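Local coordinates for protein cytochrome c552 (Thermochromatium tepidum, PDB 5ZE8) that carries five heme c groups at low potential in a purple sulfur photosynthetic bacterium and probably transfers electrons, at residues N234-E246 and P366-P380. Sequence-based numbering, arbitrary orientation.
Sequences NPQGVPLCQTGKE and PPTATKPGDDTRLQP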
# COMPACT_ATOMS: atom_id res chain seq x y z
N ASN A 234 4.22 -5.00 -15.82
CA ASN A 234 4.45 -4.11 -16.94
C ASN A 234 4.02 -4.84 -18.22
O ASN A 234 3.53 -5.98 -18.19
CB ASN A 234 5.88 -3.54 -16.89
CG ASN A 234 6.92 -4.45 -17.52
OD1 ASN A 234 6.62 -5.55 -17.97
ND2 ASN A 234 8.15 -3.97 -17.56
N PRO A 235 4.20 -4.20 -19.36
CA PRO A 235 3.64 -4.83 -20.56
C PRO A 235 4.47 -6.00 -21.06
O PRO A 235 4.02 -6.77 -21.92
CB PRO A 235 3.64 -3.69 -21.59
CG PRO A 235 3.74 -2.43 -20.80
CD PRO A 235 4.30 -2.74 -19.46
N GLN A 236 5.70 -6.13 -20.59
CA GLN A 236 6.50 -7.30 -20.88
C GLN A 236 6.36 -8.35 -19.81
O GLN A 236 7.17 -9.28 -19.79
CB GLN A 236 7.97 -6.87 -21.05
CG GLN A 236 8.28 -5.86 -22.17
CD GLN A 236 7.73 -4.46 -21.99
OE1 GLN A 236 6.89 -4.00 -22.75
NE2 GLN A 236 8.17 -3.78 -20.95
N GLY A 237 5.36 -8.23 -18.90
CA GLY A 237 5.08 -9.27 -17.90
C GLY A 237 5.96 -9.18 -16.66
O GLY A 237 5.96 -10.09 -15.84
N VAL A 238 6.72 -8.10 -16.52
CA VAL A 238 7.61 -8.04 -15.39
C VAL A 238 6.83 -7.53 -14.19
O VAL A 238 6.12 -6.51 -14.33
CB VAL A 238 8.76 -7.11 -15.64
CG1 VAL A 238 9.71 -7.21 -14.46
CG2 VAL A 238 9.50 -7.56 -16.89
N PRO A 239 6.95 -8.20 -13.02
CA PRO A 239 6.17 -7.62 -11.95
C PRO A 239 6.65 -6.23 -11.54
O PRO A 239 7.88 -5.97 -11.42
CB PRO A 239 6.39 -8.60 -10.77
CG PRO A 239 6.80 -9.85 -11.40
CD PRO A 239 7.54 -9.51 -12.66
N LEU A 240 5.70 -5.35 -11.29
CA LEU A 240 5.96 -4.03 -10.69
C LEU A 240 5.61 -4.09 -9.19
O LEU A 240 6.42 -3.77 -8.30
CB LEU A 240 5.11 -2.95 -11.38
CG LEU A 240 5.37 -2.78 -12.87
CD1 LEU A 240 4.22 -2.00 -13.47
CD2 LEU A 240 6.69 -2.03 -13.03
N CYS A 241 4.40 -4.58 -8.92
CA CYS A 241 3.85 -4.80 -7.52
C CYS A 241 3.58 -6.28 -7.40
O CYS A 241 3.06 -6.91 -8.33
CB CYS A 241 2.50 -4.07 -7.26
SG CYS A 241 1.37 -4.97 -6.09
N GLN A 242 3.91 -6.90 -6.27
CA GLN A 242 3.80 -8.37 -6.21
C GLN A 242 3.58 -8.85 -4.77
O GLN A 242 4.04 -9.93 -4.36
CB GLN A 242 5.03 -9.01 -6.84
CG GLN A 242 6.35 -8.60 -6.18
CD GLN A 242 7.56 -8.63 -7.14
OE1 GLN A 242 7.82 -9.64 -7.77
NE2 GLN A 242 8.32 -7.53 -7.19
N THR A 243 2.75 -8.08 -4.11
CA THR A 243 2.41 -8.36 -2.68
C THR A 243 1.78 -9.77 -2.57
O THR A 243 2.08 -10.53 -1.63
CB THR A 243 1.41 -7.35 -2.13
OG1 THR A 243 1.93 -6.06 -2.22
CG2 THR A 243 1.04 -7.62 -0.63
N GLY A 244 0.95 -10.18 -3.50
CA GLY A 244 0.47 -11.63 -3.50
C GLY A 244 1.44 -12.75 -3.71
O GLY A 244 1.35 -13.76 -3.01
N LYS A 245 2.40 -12.62 -4.63
CA LYS A 245 3.40 -13.65 -4.82
C LYS A 245 4.24 -13.66 -3.59
O LYS A 245 4.70 -14.73 -3.16
CB LYS A 245 4.25 -13.33 -6.08
CG LYS A 245 5.33 -14.36 -6.50
CD LYS A 245 5.95 -14.05 -7.89
CE LYS A 245 4.98 -13.38 -8.86
NZ LYS A 245 5.51 -13.26 -10.23
N GLU A 246 4.53 -12.49 -3.00
CA GLU A 246 5.33 -12.53 -1.77
C GLU A 246 4.61 -13.28 -0.65
O GLU A 246 5.18 -14.17 0.01
CB GLU A 246 5.66 -11.12 -1.27
CG GLU A 246 6.50 -10.29 -2.26
CD GLU A 246 6.33 -8.79 -2.11
OE1 GLU A 246 5.77 -8.36 -1.08
OE2 GLU A 246 6.81 -8.02 -3.02
N PRO A 366 10.55 1.13 -15.48
CA PRO A 366 9.50 0.11 -15.37
C PRO A 366 8.65 -0.16 -16.65
O PRO A 366 8.37 -1.34 -16.95
CB PRO A 366 8.67 0.59 -14.20
CG PRO A 366 9.60 1.42 -13.37
CD PRO A 366 10.62 2.02 -14.29
N PRO A 367 8.34 0.89 -17.48
CA PRO A 367 7.56 0.56 -18.69
C PRO A 367 8.23 -0.24 -19.77
O PRO A 367 7.54 -0.90 -20.51
CB PRO A 367 7.21 1.92 -19.25
CG PRO A 367 7.18 2.79 -18.06
CD PRO A 367 8.42 2.35 -17.33
N THR A 368 9.54 -0.16 -19.89
CA THR A 368 10.24 -0.90 -20.94
C THR A 368 11.06 -2.11 -20.44
O THR A 368 11.57 -2.93 -21.21
CB THR A 368 11.09 0.06 -21.80
OG1 THR A 368 11.95 0.81 -20.94
CG2 THR A 368 10.14 1.03 -22.58
N ALA A 369 11.13 -2.29 -19.14
CA ALA A 369 11.87 -3.39 -18.61
C ALA A 369 11.35 -4.77 -19.08
O ALA A 369 10.15 -5.01 -19.24
CB ALA A 369 11.92 -3.31 -17.08
N THR A 370 12.26 -5.68 -19.38
CA THR A 370 11.90 -7.00 -19.86
C THR A 370 12.22 -8.06 -18.84
O THR A 370 11.83 -9.16 -19.05
CB THR A 370 12.71 -7.36 -21.12
OG1 THR A 370 14.10 -7.20 -20.82
CG2 THR A 370 12.32 -6.52 -22.27
N LYS A 371 12.91 -7.77 -17.73
CA LYS A 371 13.37 -8.75 -16.72
C LYS A 371 13.33 -8.07 -15.29
O LYS A 371 13.54 -6.85 -15.19
CB LYS A 371 14.85 -9.19 -17.06
CG LYS A 371 14.99 -9.98 -18.40
CD LYS A 371 16.42 -10.47 -18.73
CE LYS A 371 16.56 -11.22 -20.07
NZ LYS A 371 17.99 -11.30 -20.55
N PRO A 372 13.00 -8.86 -14.23
CA PRO A 372 13.23 -8.32 -12.87
C PRO A 372 14.70 -7.98 -12.70
O PRO A 372 15.56 -8.70 -13.20
CB PRO A 372 12.86 -9.48 -11.96
CG PRO A 372 12.00 -10.39 -12.78
CD PRO A 372 12.49 -10.24 -14.20
N GLY A 373 14.97 -6.90 -11.97
CA GLY A 373 16.32 -6.60 -11.47
C GLY A 373 16.55 -7.27 -10.13
O GLY A 373 15.76 -8.13 -9.70
N ASP A 374 17.59 -6.88 -9.45
CA ASP A 374 17.85 -7.47 -8.14
C ASP A 374 16.81 -6.93 -7.15
O ASP A 374 16.32 -5.81 -7.30
CB ASP A 374 19.22 -7.17 -7.56
CG ASP A 374 20.33 -7.33 -8.55
OD1 ASP A 374 20.18 -8.19 -9.48
OD2 ASP A 374 21.29 -6.51 -8.43
N ASP A 375 16.53 -7.77 -6.16
CA ASP A 375 15.58 -7.46 -5.10
C ASP A 375 16.24 -7.67 -3.81
O ASP A 375 16.45 -8.84 -3.35
CB ASP A 375 14.37 -8.40 -5.16
CG ASP A 375 13.28 -8.05 -4.20
OD1 ASP A 375 13.43 -7.12 -3.43
OD2 ASP A 375 12.24 -8.79 -4.16
N THR A 376 16.54 -6.56 -3.14
CA THR A 376 17.21 -6.61 -1.85
C THR A 376 16.29 -6.26 -0.70
O THR A 376 16.72 -6.08 0.44
CB THR A 376 18.38 -5.65 -1.81
OG1 THR A 376 17.98 -4.34 -2.06
CG2 THR A 376 19.41 -6.01 -2.87
N ARG A 377 14.97 -6.15 -1.03
CA ARG A 377 14.01 -5.88 0.04
C ARG A 377 14.03 -7.02 1.08
O ARG A 377 14.49 -8.13 0.81
CB ARG A 377 12.61 -5.69 -0.55
CG ARG A 377 12.48 -4.55 -1.59
CD ARG A 377 11.17 -4.57 -2.32
NE ARG A 377 10.91 -5.86 -2.90
CZ ARG A 377 9.72 -6.48 -3.01
NH1 ARG A 377 8.57 -5.93 -2.63
NH2 ARG A 377 9.68 -7.68 -3.51
N LEU A 378 13.55 -6.74 2.29
CA LEU A 378 13.42 -7.80 3.22
C LEU A 378 12.33 -8.71 2.74
O LEU A 378 11.19 -8.25 2.48
CB LEU A 378 13.07 -7.28 4.61
CG LEU A 378 14.04 -6.27 5.27
CD1 LEU A 378 13.40 -5.56 6.46
CD2 LEU A 378 15.29 -7.02 5.65
N GLN A 379 12.60 -10.01 2.77
CA GLN A 379 11.68 -11.00 2.34
C GLN A 379 10.67 -11.31 3.42
O GLN A 379 10.85 -10.91 4.56
CB GLN A 379 12.42 -12.25 1.84
CG GLN A 379 13.25 -11.93 0.57
CD GLN A 379 12.44 -11.35 -0.66
OE1 GLN A 379 12.81 -10.31 -1.28
NE2 GLN A 379 11.32 -11.98 -0.97
N PRO A 380 9.55 -11.98 3.03
CA PRO A 380 8.55 -12.22 4.09
C PRO A 380 9.17 -12.85 5.31
O PRO A 380 9.91 -13.83 5.18
CB PRO A 380 7.61 -13.19 3.42
CG PRO A 380 7.66 -12.88 1.99
CD PRO A 380 9.09 -12.48 1.74
O HOH W 1 9.99 -9.90 -20.73
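The guanidinium of Arg377 meets Glu246 end-on: NH1 and NH2 both point at OE2, with NH1 to OE2 at 2.8 Å, and that oxygen lies in the guanidinium plane. The two planes are turned 58° apart, and both nitrogens reach OE2 from the same face, above the carboxylate plane. Side-on, NE and NH2 of Arg377 grip Asp375 OD1 and OD2, one oxygen each, while the backbone N of Arg377 closes an Asx turn on OD1. Glu246 OE1 is taken by Thr314 and by the backbone N of Ala311. A leucine in place of Arg377 would probably leave Glu246 OE2 and Asp375, 5.6 Å apart between OE2 and OD2, without the cation that joins them. The salt-bridge network joins helix 243-250 to the end of strand 371-375, through Asp375, and to the loop that follows, which carries Arg377; the strand pairs antiparallel with strand 351-357 of the C-terminal β-sheet. At the other end, a type I β turn from Asn234 to Gly237 presents two side-chain amides to the loop before that strand. Asn234 ND2 gives one hydrogen to Pro366 O (2.7 Å) and the other to Ala369 O (2.8 Å), its orientation steadied by Val238 N bonding to OD1. Bent at chi2 (68°), Gln236 brings NE2 to the opposite face of the Ala369 carbonyl (2.9 Å to O) and also to Pro367 O. Between the two polar ends, Val238 lays CG2 against the Thr370-Lys371 peptide and CG1 against Pro372, while Leu240, its side chain about 7 Å from a bound heme c, presses CD2 tightly on Pro366 CB at 3.5 Å, crossing it at about a right angle.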